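Local coordinates for protein type I modular polyketide synthase (Streptomyces albus subsp. albus, PDB 6IYR) that probably loads a malonyl-type extender unit from coenzyme A onto the acyl carrier protein of module 8 in salinomycin polyketide synthesis, at residues P33-W43 and A143-S155. Residues are numbered along the deposited sequence; the frame is centred on the assembly and turned at random.
Sequences PAALTSALIPW and AVELLDSSPVFAS
The N-cap of helix 151-164, in the acyltransferase domain, is where S150 meets A35 of segment 33-43. S150 OG gives a hydrogen bond to A35 O at 2.7 Å, with a C=O...OG angle of 158°. S150 OG also accepts from F153 N at 3.0 Å, the capping bond. With chi1 at 176°, S150 OG lies anti to the backbone N and sits between A35 O and F153 N. Two residues past A35, T37 N donates to S149 O at 2.7 Å, tilted 34° from the carbonyl plane. L36 CA makes a CA-H...O contact with S149 O at 3.3 Å, and T37 CG2 packs beside it.

Apolar groups flank the two bonds. L36 CD2 and L146 CD2 meet tightly, at 3.5 Å, where the two leucines cross obliquely. L438 and F434 of helix 431-443 touch L36 and L146, respectively. P33 CB touches P151 CB at 3.9 Å, less certainly, as P33 is poorly ordered. The A34 carbonyl oxygen lies against P151 CD and V152 CG2. Backbone bonds from L36 and S38 to R454 pair strand 36-37 with parallel strand 453-454.

S150 thus uses one hydroxyl to cap helix 151-164 and hold the loop before strand 36-37, tying residues 33-43 to the helix's N-terminal end.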
ATOM      1  N   PRO A  33      12.532   8.410 -18.070  1.00106.15           N
ATOM      2  CA  PRO A  33      11.175   8.855 -17.725  1.00 95.47           C
ATOM      3  C   PRO A  33      11.071   9.387 -16.293  1.00 91.24           C
ATOM      4  O   PRO A  33      11.684   8.836 -15.368  1.00 81.18           O
ATOM      5  CB  PRO A  33      10.337   7.584 -17.892  1.00 89.74           C
ATOM      6  CG  PRO A  33      11.281   6.474 -17.583  1.00 95.39           C
ATOM      7  CD  PRO A  33      12.679   6.949 -17.913  1.00101.05           C
ATOM      8  N   ALA A  34      10.326  10.476 -16.122  1.00 66.96           N
ATOM      9  CA  ALA A  34      10.114  11.047 -14.803  1.00 63.57           C
ATOM     10  C   ALA A  34       9.295  10.094 -13.934  1.00 38.74           C
ATOM     11  O   ALA A  34       8.348   9.444 -14.398  1.00 49.36           O
ATOM     12  CB  ALA A  34       9.409  12.389 -14.924  1.00 61.01           C
ATOM     13  N   ALA A  35       9.594  10.081 -12.655  1.00 39.53           N
ATOM     14  CA  ALA A  35       8.709   9.417 -11.709  1.00 37.37           C
ATOM     15  C   ALA A  35       7.353  10.127 -11.636  1.00 50.26           C
ATOM     16  O   ALA A  35       6.292   9.488 -11.734  1.00 42.11           O
ATOM     17  CB  ALA A  35       9.355   9.383 -10.338  1.00 36.03           C
ATOM     18  N   LEU A  36       7.385  11.434 -11.376  1.00 38.82           N
ATOM     19  CA  LEU A  36       6.190  12.237 -11.519  1.00 41.14           C
ATOM     20  C   LEU A  36       6.494  13.473 -12.326  1.00 47.95           C
ATOM     21  O   LEU A  36       7.552  14.085 -12.194  1.00 42.04           O
ATOM     22  CB  LEU A  36       5.661  12.707 -10.172  1.00 43.20           C
ATOM     23  CG  LEU A  36       5.107  11.647  -9.239  1.00 45.96           C
ATOM     24  CD1 LEU A  36       4.969  12.220  -7.836  1.00 50.58           C
ATOM     25  CD2 LEU A  36       3.770  11.155  -9.766  1.00 47.37           C
ATOM     26  N   THR A  37       5.449  13.983 -12.928  1.00 38.26           N
ATOM     27  CA  THR A  37       5.548  15.201 -13.656  1.00 50.90           C
ATOM     28  C   THR A  37       4.319  16.032 -13.309  1.00 48.15           C
ATOM     29  O   THR A  37       3.189  15.586 -13.494  1.00 56.71           O
ATOM     30  CB  THR A  37       5.650  14.892 -15.149  1.00 47.94           C
ATOM     31  OG1 THR A  37       6.408  15.918 -15.782  1.00 70.28           O
ATOM     32  CG2 THR A  37       4.272  14.787 -15.768  1.00 53.65           C
ATOM     33  N   SER A  38       4.547  17.161 -12.646  1.00 47.46           N
ATOM     34  CA  SER A  38       3.453  17.913 -12.047  1.00 42.28           C
ATOM     35  C   SER A  38       3.716  19.420 -12.044  1.00 47.62           C
ATOM     36  O   SER A  38       4.871  19.856 -12.052  1.00 40.51           O
ATOM     37  CB  SER A  38       3.227  17.483 -10.610  1.00 42.47           C
ATOM     38  OG  SER A  38       2.120  18.186 -10.092  1.00 42.76           O
ATOM     39  N   ALA A  39       2.621  20.179 -11.975  1.00 43.51           N
ATOM     40  CA  ALA A  39       2.636  21.643 -11.779  1.00 50.72           C
ATOM     41  C   ALA A  39       2.834  22.010 -10.323  1.00 45.24           C
ATOM     42  O   ALA A  39       3.228  23.128 -10.019  1.00 49.48           O
ATOM     43  CB  ALA A  39       1.323  22.232 -12.253  1.00 51.52           C
ATOM     44  N   LEU A  40       2.474  21.084  -9.430  1.00 42.77           N
ATOM     45  CA  LEU A  40       2.855  21.136  -8.009  1.00 40.92           C
ATOM     46  C   LEU A  40       4.330  20.844  -7.854  1.00 38.86           C
ATOM     47  O   LEU A  40       4.798  19.776  -8.246  1.00 37.84           O
ATOM     48  CB  LEU A  40       2.098  20.077  -7.229  1.00 41.64           C
ATOM     49  CG  LEU A  40       0.948  20.410  -6.310  1.00 46.96           C
ATOM     50  CD1 LEU A  40       0.842  19.282  -5.294  1.00 44.86           C
ATOM     51  CD2 LEU A  40       1.133  21.739  -5.609  1.00 42.96           C
ATOM     52  N   ILE A  41       5.059  21.809  -7.294  1.00 40.66           N
ATOM     53  CA  ILE A  41       6.499  21.721  -7.134  1.00 37.17           C
ATOM     54  C   ILE A  41       6.904  21.675  -5.648  1.00 39.15           C
ATOM     55  O   ILE A  41       6.394  22.431  -4.831  1.00 39.92           O
ATOM     56  CB  ILE A  41       7.167  22.911  -7.836  1.00 38.62           C
ATOM     57  CG1 ILE A  41       6.942  22.810  -9.340  1.00 47.03           C
ATOM     58  CG2 ILE A  41       8.657  22.942  -7.578  1.00 33.28           C
ATOM     59  CD1 ILE A  41       7.014  24.154 -10.032  1.00 51.33           C
ATOM     60  N   PRO A  42       7.823  20.766  -5.296  1.00 40.56           N
ATOM     61  CA  PRO A  42       8.225  20.623  -3.911  1.00 40.25           C
ATOM     62  C   PRO A  42       9.421  21.506  -3.602  1.00 36.44           C
ATOM     63  O   PRO A  42      10.386  21.502  -4.362  1.00 35.48           O
ATOM     64  CB  PRO A  42       8.639  19.145  -3.824  1.00 39.29           C
ATOM     65  CG  PRO A  42       9.135  18.832  -5.185  1.00 37.06           C
ATOM     66  CD  PRO A  42       8.245  19.610  -6.108  1.00 40.17           C
ATOM     67  N   TRP A  43       9.377  22.220  -2.476  1.00 30.96           N
ATOM     68  CA  TRP A  43      10.577  22.825  -1.953  1.00 39.68           C
ATOM     69  C   TRP A  43      10.862  22.126  -0.667  1.00 35.84           C
ATOM     70  O   TRP A  43       9.971  22.026   0.195  1.00 36.56           O
ATOM     71  CB  TRP A  43      10.368  24.317  -1.657  1.00 38.48           C
ATOM     72  CG  TRP A  43      10.233  25.206  -2.858  1.00 43.77           C
ATOM     73  CD1 TRP A  43      10.204  24.842  -4.166  1.00 42.35           C
ATOM     74  CD2 TRP A  43      10.056  26.638  -2.831  1.00 41.32           C
ATOM     75  NE1 TRP A  43      10.033  25.971  -4.973  1.00 44.51           N
ATOM     76  CE2 TRP A  43       9.919  27.074  -4.161  1.00 41.65           C
ATOM     77  CE3 TRP A  43      10.024  27.585  -1.805  1.00 43.26           C
ATOM     78  CZ2 TRP A  43       9.737  28.418  -4.486  1.00 42.69           C
ATOM     79  CZ3 TRP A  43       9.802  28.921  -2.130  1.00 37.71           C
ATOM     80  CH2 TRP A  43       9.657  29.319  -3.453  1.00 36.68           C
ATOM     81  N   ALA A 143      -6.182   6.012  -9.452  1.00 30.64           N
ATOM     82  CA  ALA A 143      -4.877   6.179 -10.123  1.00 35.32           C
ATOM     83  C   ALA A 143      -4.965   6.628 -11.566  1.00 31.49           C
ATOM     84  O   ALA A 143      -3.949   6.723 -12.237  1.00 32.39           O
ATOM     85  CB  ALA A 143      -4.043   4.899 -10.041  1.00 35.84           C
ATOM     86  N   VAL A 144      -6.155   6.879 -12.071  1.00 26.46           N
ATOM     87  CA  VAL A 144      -6.249   7.156 -13.497  1.00 34.90           C
ATOM     88  C   VAL A 144      -5.657   8.559 -13.774  1.00 39.66           C
ATOM     89  O   VAL A 144      -5.023   8.760 -14.789  1.00 38.98           O
ATOM     90  CB  VAL A 144      -7.698   7.010 -14.010  1.00 39.26           C
ATOM     91  CG1 VAL A 144      -8.674   7.249 -12.887  1.00 51.11           C
ATOM     92  CG2 VAL A 144      -7.990   7.959 -15.160  1.00 40.38           C
ATOM     93  N   GLU A 145      -5.735   9.461 -12.801  1.00 33.85           N
ATOM     94  CA  GLU A 145      -5.097  10.784 -12.928  1.00 43.40           C
ATOM     95  C   GLU A 145      -3.593  10.636 -13.084  1.00 44.17           C
ATOM     96  O   GLU A 145      -2.961  11.391 -13.807  1.00 40.65           O
ATOM     97  CB  GLU A 145      -5.397  11.671 -11.715  1.00 47.51           C
ATOM     98  CG  GLU A 145      -6.875  11.971 -11.437  1.00 63.78           C
ATOM     99  CD  GLU A 145      -7.131  12.541 -10.021  1.00 87.73           C
ATOM    100  OE1 GLU A 145      -7.654  11.771  -9.109  1.00 46.87           O
ATOM    101  OE2 GLU A 145      -6.829  13.774  -9.842  1.00 47.62           O
ATOM    102  N   LEU A 146      -3.019   9.597 -12.484  1.00 39.67           N
ATOM    103  CA  LEU A 146      -1.580   9.410 -12.549  1.00 31.73           C
ATOM    104  C   LEU A 146      -1.116   9.059 -13.936  1.00 37.63           C
ATOM    105  O   LEU A 146       0.040   9.233 -14.277  1.00 45.24           O
ATOM    106  CB  LEU A 146      -1.157   8.308 -11.601  1.00 39.15           C
ATOM    107  CG  LEU A 146      -0.420   8.617 -10.325  1.00 41.77           C
ATOM    108  CD1 LEU A 146       0.125   7.293  -9.819  1.00 40.52           C
ATOM    109  CD2 LEU A 146       0.684   9.666 -10.451  1.00 37.34           C
ATOM    110  N   LEU A 147      -1.972   8.386 -14.677  1.00 39.12           N
ATOM    111  CA  LEU A 147      -1.635   8.047 -16.025  1.00 43.87           C
ATOM    112  C   LEU A 147      -1.028   9.253 -16.715  1.00 46.88           C
ATOM    113  O   LEU A 147      -0.130   9.102 -17.528  1.00 48.40           O
ATOM    114  CB  LEU A 147      -2.875   7.583 -16.774  1.00 48.07           C
ATOM    115  CG  LEU A 147      -2.993   6.066 -16.907  1.00 49.63           C
ATOM    116  CD1 LEU A 147      -2.089   5.362 -15.927  1.00 48.54           C
ATOM    117  CD2 LEU A 147      -4.426   5.594 -16.753  1.00 39.81           C
ATOM    118  N   ASP A 148      -1.499  10.451 -16.384  1.00 46.47           N
ATOM    119  CA  ASP A 148      -1.056  11.642 -17.121  1.00 49.09           C
ATOM    120  C   ASP A 148       0.125  12.331 -16.493  1.00 47.01           C
ATOM    121  O   ASP A 148       0.908  12.973 -17.172  1.00 66.79           O
ATOM    122  CB  ASP A 148      -2.197  12.610 -17.335  1.00 49.85           C
ATOM    123  CG  ASP A 148      -2.873  12.387 -18.662  1.00 70.31           C
ATOM    124  OD1 ASP A 148      -3.258  11.231 -18.949  1.00 68.14           O
ATOM    125  OD2 ASP A 148      -2.906  13.332 -19.475  1.00101.14           O
ATOM    126  N   SER A 149       0.346  12.076 -15.218  1.00 44.77           N
ATOM    127  CA  SER A 149       1.365  12.807 -14.495  1.00 44.79           C
ATOM    128  C   SER A 149       2.579  11.943 -14.185  1.00 44.47           C
ATOM    129  O   SER A 149       3.406  12.329 -13.354  1.00 52.69           O
ATOM    130  CB  SER A 149       0.800  13.376 -13.183  1.00 47.59           C
ATOM    131  OG  SER A 149      -0.600  13.238 -13.100  1.00 58.37           O
ATOM    132  N   SER A 150       2.639  10.742 -14.760  1.00 36.98           N
ATOM    133  CA  SER A 150       3.695   9.808 -14.421  1.00 37.37           C
ATOM    134  C   SER A 150       3.934   8.846 -15.561  1.00 42.75           C
ATOM    135  O   SER A 150       3.177   7.886 -15.729  1.00 38.95           O
ATOM    136  CB  SER A 150       3.337   9.017 -13.168  1.00 39.52           C
ATOM    137  OG  SER A 150       4.337   8.050 -12.913  1.00 34.35           O
ATOM    138  N   PRO A 151       4.966   9.112 -16.375  1.00 43.58           N
ATOM    139  CA  PRO A 151       5.370   8.190 -17.411  1.00 40.36           C
ATOM    140  C   PRO A 151       5.665   6.796 -16.859  1.00 36.29           C
ATOM    141  O   PRO A 151       5.355   5.817 -17.504  1.00 40.92           O
ATOM    142  CB  PRO A 151       6.667   8.809 -17.930  1.00 46.77           C
ATOM    143  CG  PRO A 151       6.503  10.259 -17.663  1.00 43.93           C
ATOM    144  CD  PRO A 151       5.827  10.305 -16.342  1.00 42.32           C
ATOM    145  N   VAL A 152       6.252   6.719 -15.674  1.00 39.11           N
ATOM    146  CA  VAL A 152       6.593   5.422 -15.078  1.00 39.72           C
ATOM    147  C   VAL A 152       5.339   4.613 -14.711  1.00 34.28           C
ATOM    148  O   VAL A 152       5.208   3.443 -15.077  1.00 32.78           O
ATOM    149  CB  VAL A 152       7.441   5.621 -13.817  1.00 42.10           C
ATOM    150  CG1 VAL A 152       7.644   4.304 -13.080  1.00 43.04           C
ATOM    151  CG2 VAL A 152       8.768   6.237 -14.197  1.00 50.24           C
ATOM    152  N   PHE A 153       4.365   5.274 -14.091  1.00 35.91           N
ATOM    153  CA  PHE A 153       3.050   4.654 -13.882  1.00 28.58           C
ATOM    154  C   PHE A 153       2.425   4.191 -15.147  1.00 35.59           C
ATOM    155  O   PHE A 153       1.954   3.055 -15.234  1.00 37.26           O
ATOM    156  CB  PHE A 153       2.081   5.568 -13.158  1.00 33.62           C
ATOM    157  CG  PHE A 153       0.884   4.844 -12.637  1.00 28.30           C
ATOM    158  CD1 PHE A 153       1.015   3.919 -11.589  1.00 33.06           C
ATOM    159  CD2 PHE A 153      -0.303   4.901 -13.314  1.00 36.81           C
ATOM    160  CE1 PHE A 153      -0.090   3.207 -11.129  1.00 28.41           C
ATOM    161  CE2 PHE A 153      -1.427   4.210 -12.853  1.00 36.25           C
ATOM    162  CZ  PHE A 153      -1.307   3.328 -11.799  1.00 31.27           C
ATOM    163  N   ALA A 154       2.454   5.032 -16.167  1.00 31.83           N
ATOM    164  CA  ALA A 154       1.678   4.730 -17.340  1.00 33.00           C
ATOM    165  C   ALA A 154       2.291   3.541 -18.043  1.00 30.71           C
ATOM    166  O   ALA A 154       1.597   2.754 -18.699  1.00 29.28           O
ATOM    167  CB  ALA A 154       1.616   5.917 -18.278  1.00 41.92           C
ATOM    168  N   SER A 155       3.598   3.409 -17.959  1.00 32.81           N
ATOM    169  CA  SER A 155       4.206   2.390 -18.778  1.00 38.08           C
ATOM    170  C   SER A 155       4.225   1.041 -18.033  1.00 28.86           C
ATOM    171  O   SER A 155       4.033  -0.004 -18.635  1.00 32.79           O
ATOM    172  CB  SER A 155       5.588   2.833 -19.236  1.00 37.41           C
ATOM    173  OG  SER A 155       6.574   2.039 -18.644  1.00 50.61           O
TER